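Serpin-12 (Manduca sexta, PDB 6CJ7) is a serine protease inhibitor of the serpin family that controls the prophenoloxidase activation system in larval hemolymph. Local coordinates at residues A[83-87]-A[365-369]; A[173-178]-A[226-232]. All coordinates share one frame. Residue numbers count along the deposited sequence, not the author numbering.

Contacts 1 and 2 lie on the same side of the chain's centre, their own centres about 11 Å apart, and they meet directly. R87 NH1 of contact 1 is 3.0 Å from Y232 OH of contact 2, and N366 ND2 is 2.9 Å from N230 O; both are probable hydrogen bonds. R87 CG also packs 3.6 Å from E231 OE2. The segment 226-232 therefore stands between the 365-369 turn and the end of strand 165-174. Contact 2 is placed at what serpin nomenclature calls the breach, where the reactive-centre loop would begin to insert beside strand 165-174; contact 1 ties the end of helix 70-85 to the neighbouring hairpin.

Contact 1: A[83-87]-A[365-369]; sequences EIQKR and DNRSS
Residues 83-85 are helical, near -65/-40 until psi opens to -15° at Q85. R87 N returns to I84 O (3.1 Å), and R87 itself is extended at -79/131. Facing this end of helix 70-85 is the turn between strands 359-365 and 370-377: D365 is extended, 366-368 take helical phi/psi, and S369 (59/53) is left-handed, its N bonding D365 O at 2.8 Å. The backbones stay apart, the CA of E83 lying 7.4 Å from that of R367 and the CA of I84 8.8 Å from that of D365, so side chains span the gap. R87, chi2 and chi3 both t, reaches D365 end-on: NH2 donates to OD1 (2.8 Å, 156°) and NH1 to OD2 (2.9 Å, 163°), a two-pronged salt bridge. D365 OD1 also accepts R367 N and S368 N, each at 3.0 Å, an Asx turn within an Asx motif. E83 (chi1 and chi2 m) sets OE2 over one face of the R367 guanidinium, 3.3 Å from NH1, an attraction of charge without a directed N-H; K86 NZ bonds E83 OE2 at 3.1 Å, and K79 holds OE1. I84 CG1 packs 4.0 Å from D365 OD2. Y232 gives R87 a cation-pi partner. In the serpin fold this salt-bridged junction joins helix D to the hairpin of the last two strands of sheet B.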
ATOM      1  N   GLU A  83      -0.742  13.351  10.563  1.00 23.74           N
ATOM      2  CA  GLU A  83      -1.962  13.737   9.865  1.00 24.92           C
ATOM      3  C   GLU A  83      -2.975  12.600   9.850  1.00 25.79           C
ATOM      4  O   GLU A  83      -4.185  12.855   9.917  1.00 27.16           O
ATOM      5  CB  GLU A  83      -1.666  14.190   8.433  1.00 30.45           C
ATOM      6  CG  GLU A  83      -0.897  15.500   8.303  1.00 31.55           C
ATOM      7  CD  GLU A  83      -1.500  16.659   9.097  1.00 33.77           C
ATOM      8  OE1 GLU A  83      -0.707  17.514   9.537  1.00 39.97           O
ATOM      9  OE2 GLU A  83      -2.728  16.737   9.284  1.00 34.12           O
ATOM     10  N   ILE A  84      -2.509  11.352   9.761  1.00 22.39           N
ATOM     11  CA  ILE A  84      -3.427  10.218   9.851  1.00 24.45           C
ATOM     12  C   ILE A  84      -4.083  10.166  11.228  1.00 24.07           C
ATOM     13  O   ILE A  84      -5.307  10.040  11.350  1.00 24.15           O
ATOM     14  CB  ILE A  84      -2.683   8.907   9.538  1.00 24.11           C
ATOM     15  CG1 ILE A  84      -2.353   8.827   8.051  1.00 23.21           C
ATOM     16  CG2 ILE A  84      -3.509   7.723   9.981  1.00 26.49           C
ATOM     17  CD1 ILE A  84      -1.297   7.766   7.719  1.00 22.57           C
ATOM     18  N   GLN A  85      -3.281  10.279  12.289  1.00 26.01           N
ATOM     19  CA  GLN A  85      -3.820  10.095  13.629  1.00 26.40           C
ATOM     20  C   GLN A  85      -4.687  11.262  14.078  1.00 29.48           C
ATOM     21  O   GLN A  85      -5.436  11.117  15.047  1.00 35.14           O
ATOM     22  CB  GLN A  85      -2.674   9.846  14.607  1.00 29.79           C
ATOM     23  CG  GLN A  85      -2.041   8.492  14.345  1.00 28.99           C
ATOM     24  CD  GLN A  85      -0.727   8.309  15.048  1.00 40.58           C
ATOM     25  OE1 GLN A  85       0.114   7.516  14.621  1.00 40.87           O
ATOM     26  NE2 GLN A  85      -0.536   9.039  16.141  1.00 48.04           N
ATOM     27  N   LYS A  86      -4.626  12.403  13.388  1.00 27.14           N
ATOM     28  CA  LYS A  86      -5.527  13.500  13.728  1.00 28.99           C
ATOM     29  C   LYS A  86      -6.958  13.227  13.290  1.00 26.57           C
ATOM     30  O   LYS A  86      -7.871  13.917  13.752  1.00 28.76           O
ATOM     31  CB  LYS A  86      -5.071  14.808  13.083  1.00 34.00           C
ATOM     32  CG  LYS A  86      -3.934  15.507  13.779  1.00 39.53           C
ATOM     33  CD  LYS A  86      -3.878  16.960  13.343  1.00 44.80           C
ATOM     34  CE  LYS A  86      -2.652  17.247  12.501  1.00 45.13           C
ATOM     35  NZ  LYS A  86      -2.794  18.536  11.762  1.00 38.26           N
ATOM     36  N   ARG A  87      -7.165  12.254  12.408  1.00 26.26           N
ATOM     37  CA  ARG A  87      -8.473  12.059  11.800  1.00 26.36           C
ATOM     38  C   ARG A  87      -9.396  11.327  12.765  1.00 29.47           C
ATOM     39  O   ARG A  87      -9.020  10.300  13.343  1.00 34.74           O
ATOM     40  CB  ARG A  87      -8.326  11.299  10.484  1.00 23.82           C
ATOM     41  CG  ARG A  87      -7.655  12.147   9.399  1.00 25.72           C
ATOM     42  CD  ARG A  87      -7.223  11.373   8.157  1.00 23.78           C
ATOM     43  NE  ARG A  87      -6.578  12.291   7.221  1.00 23.47           N
ATOM     44  CZ  ARG A  87      -5.534  11.983   6.452  1.00 23.09           C
ATOM     45  NH1 ARG A  87      -5.010  10.759   6.476  1.00 19.78           N
ATOM     46  NH2 ARG A  87      -5.018  12.919   5.658  1.00 26.32           N
ATOM     47  N   ASP A 365      -4.004   9.977  -0.058  1.00 17.10           N
ATOM     48  CA  ASP A 365      -4.086  10.825   1.130  1.00 16.94           C
ATOM     49  C   ASP A 365      -4.088  12.278   0.664  1.00 19.23           C
ATOM     50  O   ASP A 365      -3.093  12.764   0.114  1.00 20.17           O
ATOM     51  CB  ASP A 365      -2.928  10.510   2.080  1.00 17.38           C
ATOM     52  CG  ASP A 365      -3.071  11.204   3.432  1.00 19.78           C
ATOM     53  OD1 ASP A 365      -3.325  12.439   3.471  1.00 19.88           O
ATOM     54  OD2 ASP A 365      -2.946  10.517   4.472  1.00 22.15           O
ATOM     55  N   ASN A 366      -5.238  12.956   0.807  1.00 18.90           N
ATOM     56  CA  ASN A 366      -5.404  14.298   0.255  1.00 20.65           C
ATOM     57  C   ASN A 366      -4.634  15.359   1.024  1.00 23.16           C
ATOM     58  O   ASN A 366      -4.461  16.479   0.517  1.00 28.53           O
ATOM     59  CB  ASN A 366      -6.880  14.680   0.247  1.00 19.95           C
ATOM     60  CG  ASN A 366      -7.675  13.865  -0.735  1.00 23.09           C
ATOM     61  OD1 ASN A 366      -7.126  13.383  -1.724  1.00 25.89           O
ATOM     62  ND2 ASN A 366      -8.968  13.706  -0.479  1.00 23.05           N
ATOM     63  N   ARG A 367      -4.236  15.069   2.256  1.00 21.75           N
ATOM     64  CA  ARG A 367      -3.505  16.060   3.033  1.00 23.52           C
ATOM     65  C   ARG A 367      -2.002  15.920   2.829  1.00 25.66           C
ATOM     66  O   ARG A 367      -1.284  16.922   2.754  1.00 25.42           O
ATOM     67  CB  ARG A 367      -3.842  15.935   4.524  1.00 26.00           C
ATOM     68  CG  ARG A 367      -3.006  16.889   5.427  1.00 29.57           C
ATOM     69  CD  ARG A 367      -3.727  18.149   5.666  1.00 29.72           C
ATOM     70  NE  ARG A 367      -2.993  19.155   6.466  1.00 24.91           N
ATOM     71  CZ  ARG A 367      -3.435  19.661   7.610  1.00 35.75           C
ATOM     72  NH1 ARG A 367      -4.592  19.245   8.120  1.00 41.11           N
ATOM     73  NH2 ARG A 367      -2.722  20.579   8.241  1.00 32.72           N
ATOM     74  N   SER A 368      -1.514  14.689   2.720  1.00 18.91           N
ATOM     75  CA  SER A 368      -0.083  14.451   2.558  1.00 21.29           C
ATOM     76  C   SER A 368       0.334  14.223   1.108  1.00 21.46           C
ATOM     77  O   SER A 368       1.538  14.175   0.829  1.00 22.99           O
ATOM     78  CB  SER A 368       0.351  13.257   3.417  1.00 21.99           C
ATOM     79  OG  SER A 368       0.339  13.612   4.793  1.00 24.51           O
ATOM     80  N   SER A 369      -0.629  14.083   0.191  1.00 21.30           N
ATOM     81  CA  SER A 369      -0.366  13.957  -1.244  1.00 22.04           C
ATOM     82  C   SER A 369       0.514  12.751  -1.552  1.00 19.38           C
ATOM     83  O   SER A 369       1.531  12.863  -2.241  1.00 22.95           O
ATOM     84  CB  SER A 369       0.263  15.230  -1.809  1.00 23.22           C
ATOM     85  OG  SER A 369      -0.619  16.329  -1.663  1.00 26.84           O
TER

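Contact 2: A[173-178]-A[226-232]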
ATOM      1  N   PHE A 173      -7.777  -0.526   4.629  1.00 18.10           N
ATOM      2  CA  PHE A 173      -8.605   0.664   4.469  1.00 17.08           C
ATOM      3  C   PHE A 173     -10.019   0.290   4.069  1.00 17.38           C
ATOM      4  O   PHE A 173     -10.219  -0.493   3.138  1.00 18.81           O
ATOM      5  CB  PHE A 173      -8.045   1.636   3.418  1.00 16.64           C
ATOM      6  CG  PHE A 173      -8.839   2.917   3.305  1.00 15.81           C
ATOM      7  CD1 PHE A 173      -9.827   3.066   2.337  1.00 18.17           C
ATOM      8  CD2 PHE A 173      -8.608   3.964   4.179  1.00 18.17           C
ATOM      9  CE1 PHE A 173     -10.567   4.230   2.235  1.00 18.61           C
ATOM     10  CE2 PHE A 173      -9.341   5.136   4.088  1.00 18.29           C
ATOM     11  CZ  PHE A 173     -10.324   5.280   3.111  1.00 19.55           C
ATOM     12  N   LYS A 174     -10.996   0.872   4.763  1.00 17.89           N
ATOM     13  CA  LYS A 174     -12.386   0.877   4.318  1.00 17.81           C
ATOM     14  C   LYS A 174     -12.940   2.240   4.686  1.00 21.95           C
ATOM     15  O   LYS A 174     -13.009   2.574   5.872  1.00 24.93           O
ATOM     16  CB  LYS A 174     -13.199  -0.240   4.977  1.00 20.42           C
ATOM     17  CG  LYS A 174     -14.522  -0.581   4.244  1.00 25.99           C
ATOM     18  CD  LYS A 174     -15.616   0.404   4.527  1.00 39.83           C
ATOM     19  CE  LYS A 174     -16.817   0.152   3.624  1.00 41.37           C
ATOM     20  NZ  LYS A 174     -17.762   1.289   3.707  1.00 37.13           N
ATOM     21  N   GLY A 175     -13.321   3.034   3.685  1.00 19.74           N
ATOM     22  CA  GLY A 175     -13.744   4.396   3.910  1.00 20.46           C
ATOM     23  C   GLY A 175     -15.241   4.562   3.709  1.00 20.40           C
ATOM     24  O   GLY A 175     -15.957   3.647   3.308  1.00 23.89           O
ATOM     25  N   LEU A 176     -15.699   5.768   4.019  1.00 19.56           N
ATOM     26  CA  LEU A 176     -17.081   6.176   3.809  1.00 21.02           C
ATOM     27  C   LEU A 176     -17.080   7.273   2.755  1.00 20.80           C
ATOM     28  O   LEU A 176     -16.388   8.282   2.911  1.00 23.05           O
ATOM     29  CB  LEU A 176     -17.690   6.683   5.120  1.00 26.62           C
ATOM     30  CG  LEU A 176     -19.197   6.906   5.186  1.00 36.57           C
ATOM     31  CD1 LEU A 176     -19.856   5.708   5.829  1.00 43.66           C
ATOM     32  CD2 LEU A 176     -19.495   8.169   5.972  1.00 39.23           C
ATOM     33  N   TRP A 177     -17.834   7.081   1.678  1.00 21.09           N
ATOM     34  CA  TRP A 177     -17.889   8.109   0.655  1.00 21.64           C
ATOM     35  C   TRP A 177     -18.476   9.399   1.218  1.00 24.19           C
ATOM     36  O   TRP A 177     -19.328   9.389   2.115  1.00 27.06           O
ATOM     37  CB  TRP A 177     -18.732   7.656  -0.537  1.00 23.04           C
ATOM     38  CG  TRP A 177     -18.256   6.408  -1.198  1.00 22.36           C
ATOM     39  CD1 TRP A 177     -18.932   5.218  -1.264  1.00 23.09           C
ATOM     40  CD2 TRP A 177     -17.028   6.212  -1.921  1.00 23.04           C
ATOM     41  NE1 TRP A 177     -18.198   4.297  -1.961  1.00 22.90           N
ATOM     42  CE2 TRP A 177     -17.032   4.880  -2.387  1.00 22.55           C
ATOM     43  CE3 TRP A 177     -15.922   7.030  -2.211  1.00 22.06           C
ATOM     44  CZ2 TRP A 177     -15.973   4.338  -3.126  1.00 23.01           C
ATOM     45  CZ3 TRP A 177     -14.873   6.494  -2.946  1.00 20.01           C
ATOM     46  CH2 TRP A 177     -14.911   5.156  -3.405  1.00 21.47           C
ATOM     47  N   GLU A 178     -18.015  10.522   0.670  1.00 23.85           N
ATOM     48  CA  GLU A 178     -18.645  11.808   0.971  1.00 25.65           C
ATOM     49  C   GLU A 178     -20.139  11.765   0.682  1.00 31.74           C
ATOM     50  O   GLU A 178     -20.954  12.272   1.464  1.00 34.56           O
ATOM     51  CB  GLU A 178     -17.955  12.895   0.148  1.00 36.05           C
ATOM     52  CG  GLU A 178     -18.238  14.322   0.554  1.00 46.70           C
ATOM     53  CD  GLU A 178     -17.452  15.305  -0.293  1.00 56.81           C
ATOM     54  OE1 GLU A 178     -17.631  15.299  -1.530  1.00 55.74           O
ATOM     55  OE2 GLU A 178     -16.635  16.062   0.273  1.00 65.06           O
ATOM     56  N   PRO A 226     -14.283  11.292  -3.595  1.00 19.90           N
ATOM     57  CA  PRO A 226     -13.834  11.678  -2.249  1.00 19.69           C
ATOM     58  C   PRO A 226     -14.471  10.848  -1.142  1.00 21.61           C
ATOM     59  O   PRO A 226     -15.639  10.449  -1.207  1.00 22.45           O
ATOM     60  CB  PRO A 226     -14.265  13.149  -2.136  1.00 24.72           C
ATOM     61  CG  PRO A 226     -14.739  13.547  -3.504  1.00 32.82           C
ATOM     62  CD  PRO A 226     -15.186  12.295  -4.183  1.00 22.54           C
ATOM     63  N   PHE A 227     -13.673  10.591  -0.108  1.00 21.19           N
ATOM     64  CA  PHE A 227     -14.183   9.991   1.113  1.00 18.96           C
ATOM     65  C   PHE A 227     -14.557  11.101   2.100  1.00 19.68           C
ATOM     66  O   PHE A 227     -14.394  12.288   1.815  1.00 20.90           O
ATOM     67  CB  PHE A 227     -13.158   9.009   1.685  1.00 18.73           C
ATOM     68  CG  PHE A 227     -13.020   7.740   0.878  1.00 17.74           C
ATOM     69  CD1 PHE A 227     -11.985   7.590  -0.044  1.00 17.31           C
ATOM     70  CD2 PHE A 227     -13.919   6.681   1.051  1.00 22.70           C
ATOM     71  CE1 PHE A 227     -11.850   6.395  -0.775  1.00 18.06           C
ATOM     72  CE2 PHE A 227     -13.795   5.495   0.314  1.00 21.72           C
ATOM     73  CZ  PHE A 227     -12.759   5.357  -0.593  1.00 20.21           C
ATOM     74  N   GLU A 228     -15.070  10.702   3.266  1.00 20.11           N
ATOM     75  CA  GLU A 228     -15.647  11.643   4.229  1.00 21.95           C
ATOM     76  C   GLU A 228     -14.647  12.729   4.617  1.00 21.65           C
ATOM     77  O   GLU A 228     -13.471  12.451   4.863  1.00 21.34           O
ATOM     78  CB  GLU A 228     -16.109  10.884   5.485  1.00 23.65           C
ATOM     79  CG  GLU A 228     -17.260  11.554   6.213  1.00 31.14           C
ATOM     80  CD  GLU A 228     -17.628  10.912   7.549  1.00 36.65           C
ATOM     81  OE1 GLU A 228     -16.832  10.131   8.104  1.00 33.39           O
ATOM     82  OE2 GLU A 228     -18.734  11.204   8.053  1.00 46.71           O
ATOM     83  N   TYR A 229     -15.130  13.976   4.654  1.00 23.87           N
ATOM     84  CA  TYR A 229     -14.336  15.157   5.010  1.00 23.54           C
ATOM     85  C   TYR A 229     -13.163  15.376   4.054  1.00 22.05           C
ATOM     86  O   TYR A 229     -12.222  16.110   4.378  1.00 23.21           O
ATOM     87  CB  TYR A 229     -13.845  15.081   6.462  1.00 25.23           C
ATOM     88  CG  TYR A 229     -14.962  14.826   7.447  1.00 28.33           C
ATOM     89  CD1 TYR A 229     -16.028  15.713   7.550  1.00 36.57           C
ATOM     90  CD2 TYR A 229     -14.962  13.709   8.263  1.00 28.56           C
ATOM     91  CE1 TYR A 229     -17.065  15.491   8.442  1.00 38.46           C
ATOM     92  CE2 TYR A 229     -15.997  13.477   9.166  1.00 30.58           C
ATOM     93  CZ  TYR A 229     -17.046  14.368   9.245  1.00 35.15           C
ATOM     94  OH  TYR A 229     -18.076  14.140  10.134  1.00 38.51           O
ATOM     95  N   ASN A 230     -13.244  14.775   2.867  1.00 22.14           N
ATOM     96  CA  ASN A 230     -12.196  14.815   1.848  1.00 22.75           C
ATOM     97  C   ASN A 230     -10.830  14.442   2.419  1.00 21.84           C
ATOM     98  O   ASN A 230      -9.803  14.956   1.982  1.00 24.10           O
ATOM     99  CB  ASN A 230     -12.135  16.177   1.156  1.00 28.55           C
ATOM    100  CG  ASN A 230     -11.490  16.091  -0.222  1.00 27.78           C
ATOM    101  OD1 ASN A 230     -11.691  15.115  -0.948  1.00 29.02           O
ATOM    102  ND2 ASN A 230     -10.699  17.095  -0.576  1.00 35.80           N
ATOM    103  N   GLU A 231     -10.811  13.520   3.384  1.00 20.38           N
ATOM    104  CA  GLU A 231      -9.541  13.078   3.958  1.00 20.99           C
ATOM    105  C   GLU A 231      -8.759  12.241   2.964  1.00 21.43           C
ATOM    106  O   GLU A 231      -7.525  12.329   2.893  1.00 19.36           O
ATOM    107  CB  GLU A 231      -9.801  12.271   5.230  1.00 20.37           C
ATOM    108  CG  GLU A 231     -10.321  13.134   6.362  1.00 20.34           C
ATOM    109  CD  GLU A 231     -10.809  12.331   7.542  1.00 20.46           C
ATOM    110  OE1 GLU A 231     -10.931  11.082   7.401  1.00 20.83           O
ATOM    111  OE2 GLU A 231     -11.090  12.956   8.591  1.00 23.90           O
ATOM    112  N   TYR A 232      -9.470  11.426   2.192  1.00 18.19           N
ATOM    113  CA  TYR A 232      -8.892  10.524   1.212  1.00 18.59           C
ATOM    114  C   TYR A 232      -9.694  10.628  -0.075  1.00 18.72           C
ATOM    115  O   TYR A 232     -10.852  11.048  -0.074  1.00 19.93           O
ATOM    116  CB  TYR A 232      -8.904   9.050   1.679  1.00 20.19           C
ATOM    117  CG  TYR A 232      -8.316   8.854   3.058  1.00 20.94           C
ATOM    118  CD1 TYR A 232      -6.950   8.655   3.228  1.00 18.55           C
ATOM    119  CD2 TYR A 232      -9.130   8.862   4.185  1.00 20.94           C
ATOM    120  CE1 TYR A 232      -6.414   8.493   4.498  1.00 20.84           C
ATOM    121  CE2 TYR A 232      -8.606   8.712   5.450  1.00 19.46           C
ATOM    122  CZ  TYR A 232      -7.247   8.507   5.600  1.00 23.06           C
ATOM    123  OH  TYR A 232      -6.724   8.346   6.865  1.00 23.60           O
TER
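F173, near the end of strand 165-174, turns its ring edge onto two faces: that of F227 (centroids 5.1 Å apart, planes at 78°) and that of Y232 (5.0 Å, 66°), both T-shaped. G175 passes close to the F227 ring, its C 3.6 Å from F227 CD2; a CB here would stand 2.5 Å from that CD2, a clash. L176 O accepts a weak hydrogen bond from E228 N (2.8 Å, 128°), while its CD2 packs 3.7 Å from CD of E228, whose carboxylate pairs with R90. W177 forms a single beta bridge with F227, CA to CA 4.2 Å. Its six-membered ring is an offset stack on F227 (4.2 Å between centroids, planes at 12°), on the face opposite F173; this tryptophan marks the serpin breach of sheet A, and its NE1 bonds D327 O, beyond strand 317-326. E178 N then donates to P226 O in line (3.0 Å, 179°), with its OE1 3.9 Å from P226 CG.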